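Local coordinates for protein endoglucanase (Bacillus akibai, PDB 1UWW) that hydrolyses internal beta-1,4-glucosidic bonds of cellulose and related glucans, this chain being its family 28 carbohydrate-binding module, specific for non-crystalline cellulose, at residues Asp131-Ala136 and Tyr143-Lys148. Sequence-based numbering, arbitrary orientation.
Sequences DELEEA and YHYEVK. Unlike the reference sequence in segment 131-136: Ala136 (reference Pro). With CA (calcium ion), chain E.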
loop_
_atom_site.group_PDB
_atom_site.type_symbol
_atom_site.label_atom_id
_atom_site.label_comp_id
_atom_site.label_asym_id
_atom_site.label_seq_id
_atom_site.Cartn_x
_atom_site.Cartn_y
_atom_site.Cartn_z
ATOM N N ASP A 131 4.086 -13.267 9.922
ATOM C CA ASP A 131 3.543 -13.937 11.090
ATOM C C ASP A 131 2.525 -14.981 10.720
ATOM O O ASP A 131 2.070 -15.742 11.588
ATOM C CB ASP A 131 2.895 -12.929 12.034
ATOM C CG ASP A 131 3.885 -11.963 12.592
ATOM O OD1 ASP A 131 5.006 -12.400 12.981
ATOM O OD2 ASP A 131 3.658 -10.741 12.635
ATOM N N GLU A 132 2.144 -15.022 9.445
ATOM C CA GLU A 132 1.140 -15.950 8.963
ATOM C C GLU A 132 1.742 -17.041 8.045
ATOM O O GLU A 132 1.005 -17.660 7.276
ATOM C CB GLU A 132 0.030 -15.190 8.214
ATOM C CG GLU A 132 -0.608 -14.034 8.985
ATOM C CD GLU A 132 -1.712 -14.464 9.889
ATOM O OE1 GLU A 132 -2.141 -15.651 9.833
ATOM O OE2 GLU A 132 -2.151 -13.602 10.672
ATOM N N LEU A 133 3.052 -17.281 8.096
ATOM C CA LEU A 133 3.666 -18.323 7.238
ATOM C C LEU A 133 3.120 -19.746 7.426
ATOM O O LEU A 133 3.070 -20.547 6.478
ATOM C CB LEU A 133 5.185 -18.328 7.414
ATOM C CG LEU A 133 5.932 -17.123 6.865
ATOM C CD1 LEU A 133 7.397 -17.204 7.224
ATOM C CD2 LEU A 133 5.759 -17.017 5.366
ATOM N N GLU A 134 2.700 -20.059 8.633
ATOM C CA GLU A 134 2.193 -21.392 8.951
ATOM C C GLU A 134 0.866 -21.664 8.217
ATOM O O GLU A 134 0.521 -22.827 7.984
ATOM C CB GLU A 134 2.054 -21.525 10.478
ATOM C CG GLU A 134 1.171 -20.460 11.121
ATOM C CD GLU A 134 1.899 -19.188 11.574
ATOM O OE1 GLU A 134 3.040 -18.888 11.115
ATOM O OE2 GLU A 134 1.306 -18.466 12.404
ATOM N N GLU A 135 0.162 -20.600 7.819
ATOM C CA GLU A 135 -1.104 -20.675 7.063
ATOM C C GLU A 135 -0.940 -20.565 5.537
ATOM O O GLU A 135 -1.909 -20.751 4.799
ATOM C CB GLU A 135 -2.075 -19.564 7.517
ATOM C CG GLU A 135 -2.822 -19.832 8.824
ATOM C CD GLU A 135 -1.958 -19.719 10.066
ATOM O OE1 GLU A 135 -1.208 -18.715 10.203
ATOM O OE2 GLU A 135 -2.028 -20.641 10.914
ATOM N N ALA A 136 0.261 -20.225 5.071
ATOM C CA ALA A 136 0.536 -20.033 3.649
ATOM C C ALA A 136 0.724 -21.362 2.946
ATOM O O ALA A 136 1.110 -22.346 3.560
ATOM C CB ALA A 136 1.803 -19.168 3.463
ATOM N N TYR A 143 7.453 -21.121 0.064
ATOM C CA TYR A 143 6.118 -20.551 0.244
ATOM C C TYR A 143 5.660 -19.902 -1.064
ATOM O O TYR A 143 6.416 -19.154 -1.653
ATOM C CB TYR A 143 6.159 -19.489 1.355
ATOM C CG TYR A 143 6.523 -20.051 2.709
ATOM C CD1 TYR A 143 7.845 -20.164 3.096
ATOM C CD2 TYR A 143 5.548 -20.499 3.591
ATOM C CE1 TYR A 143 8.181 -20.691 4.346
ATOM C CE2 TYR A 143 5.888 -21.010 4.824
ATOM C CZ TYR A 143 7.198 -21.106 5.174
ATOM O OH TYR A 143 7.570 -21.635 6.390
ATOM N N HIS A 144 4.432 -20.165 -1.485
ATOM C CA HIS A 144 3.891 -19.717 -2.775
ATOM C C HIS A 144 2.730 -18.771 -2.568
ATOM O O HIS A 144 1.738 -19.122 -1.956
ATOM C CB HIS A 144 3.439 -20.940 -3.577
ATOM C CG HIS A 144 2.888 -20.629 -4.930
ATOM N ND1 HIS A 144 2.259 -21.608 -5.672
ATOM C CD2 HIS A 144 2.923 -19.524 -5.709
ATOM C CE1 HIS A 144 1.871 -21.096 -6.830
ATOM N NE2 HIS A 144 2.279 -19.837 -6.894
ATOM N N TYR A 145 2.884 -17.561 -3.094
ATOM C CA TYR A 145 1.832 -16.550 -3.109
ATOM C C TYR A 145 1.421 -16.257 -4.545
ATOM O O TYR A 145 2.242 -16.116 -5.431
ATOM C CB TYR A 145 2.325 -15.255 -2.453
ATOM C CG TYR A 145 2.684 -15.450 -1.029
ATOM C CD1 TYR A 145 3.964 -15.884 -0.675
ATOM C CD2 TYR A 145 1.738 -15.308 -0.019
ATOM C CE1 TYR A 145 4.311 -16.129 0.635
ATOM C CE2 TYR A 145 2.091 -15.575 1.318
ATOM C CZ TYR A 145 3.353 -15.976 1.607
ATOM O OH TYR A 145 3.678 -16.211 2.927
ATOM N N GLU A 146 0.124 -16.177 -4.757
ATOM C CA GLU A 146 -0.467 -15.770 -6.024
ATOM C C GLU A 146 -0.706 -14.279 -5.984
ATOM O O GLU A 146 -1.753 -13.819 -5.512
ATOM C CB GLU A 146 -1.793 -16.508 -6.180
ATOM C CG GLU A 146 -1.626 -17.991 -6.376
ATOM C CD GLU A 146 -1.176 -18.297 -7.772
ATOM O OE1 GLU A 146 -1.049 -17.335 -8.573
ATOM O OE2 GLU A 146 -0.964 -19.489 -8.087
ATOM N N VAL A 147 0.272 -13.501 -6.399
ATOM C CA VAL A 147 0.159 -12.056 -6.337
ATOM C C VAL A 147 -0.779 -11.596 -7.456
ATOM O O VAL A 147 -0.621 -11.993 -8.587
ATOM C CB VAL A 147 1.523 -11.394 -6.407
ATOM C CG1 VAL A 147 1.405 -9.866 -6.385
ATOM C CG2 VAL A 147 2.386 -11.913 -5.249
ATOM N N LYS A 148 -1.807 -10.842 -7.087
ATOM C CA LYS A 148 -2.811 -10.373 -8.047
ATOM C C LYS A 148 -3.110 -8.927 -7.688
ATOM O O LYS A 148 -3.597 -8.668 -6.604
ATOM C CB LYS A 148 -4.069 -11.251 -7.967
ATOM C CG LYS A 148 -5.188 -10.923 -8.901
ATOM C CD LYS A 148 -6.283 -12.013 -8.834
ATOM C CE LYS A 148 -7.378 -11.870 -9.882
ATOM N NZ LYS A 148 -7.943 -13.200 -10.269
HETATM CA CA CA E . -0.126 -18.728 -10.522
HETATM O O HOH W 1 -0.053 -20.465 -9.783
HETATM O O HOH W 2 -2.157 -19.996 -11.364
HETATM O O HOH W 3 0.766 -19.578 -12.684
HETATM O O HOH W 4 0.043 -16.323 -11.072
#
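Leu133 reaches from a turn of the 131-136 loop onto Tyr143 and Tyr145, two tyrosines of strand 142-150 in one of the two antiparallel sheets of this beta-sandwich carbohydrate-binding module. Its CB sits 3.8 Å from Tyr143 CE2. CG then lies beside the backbone N (chi1 -69°), and from there CD2 is carried over the Tyr143 ring: a CH-pi contact, with the methyl 4.0 Å from the ring centroid and 14° off the normal. At the tip the same CD2 meets Tyr145 OH at 3.3 Å, so a single methyl touches both tyrosines, and the leucine side chain crosses each of them at about a right angle. Its backbone takes part too: Leu133 O lies 3.3 Å from Tyr143 CE2, and the same oxygen accepts the N-H of Ala136 within the turn. That turn brings in Ala136, whose CB lies at the edge of the Tyr143 ring, 4.0 Å from Tyr143 CD2, and approaches Tyr145 OH as well. No hydrogen bond joins the segments; the contact is largely apolar, with two oxygens, Leu133 O and Tyr145 OH, set against carbon. Beyond it, Leu133 rests on Ala100, while Tyr145 packs on Leu95 and on Tyr126 and Ile128 of the other sheet. Farther along the strand, Glu146 shares a calcium ion with Asp92, binding it through both carboxylate oxygens, OE1 at 2.6 Å and OE2 at 2.7 Å, with four waters around the metal.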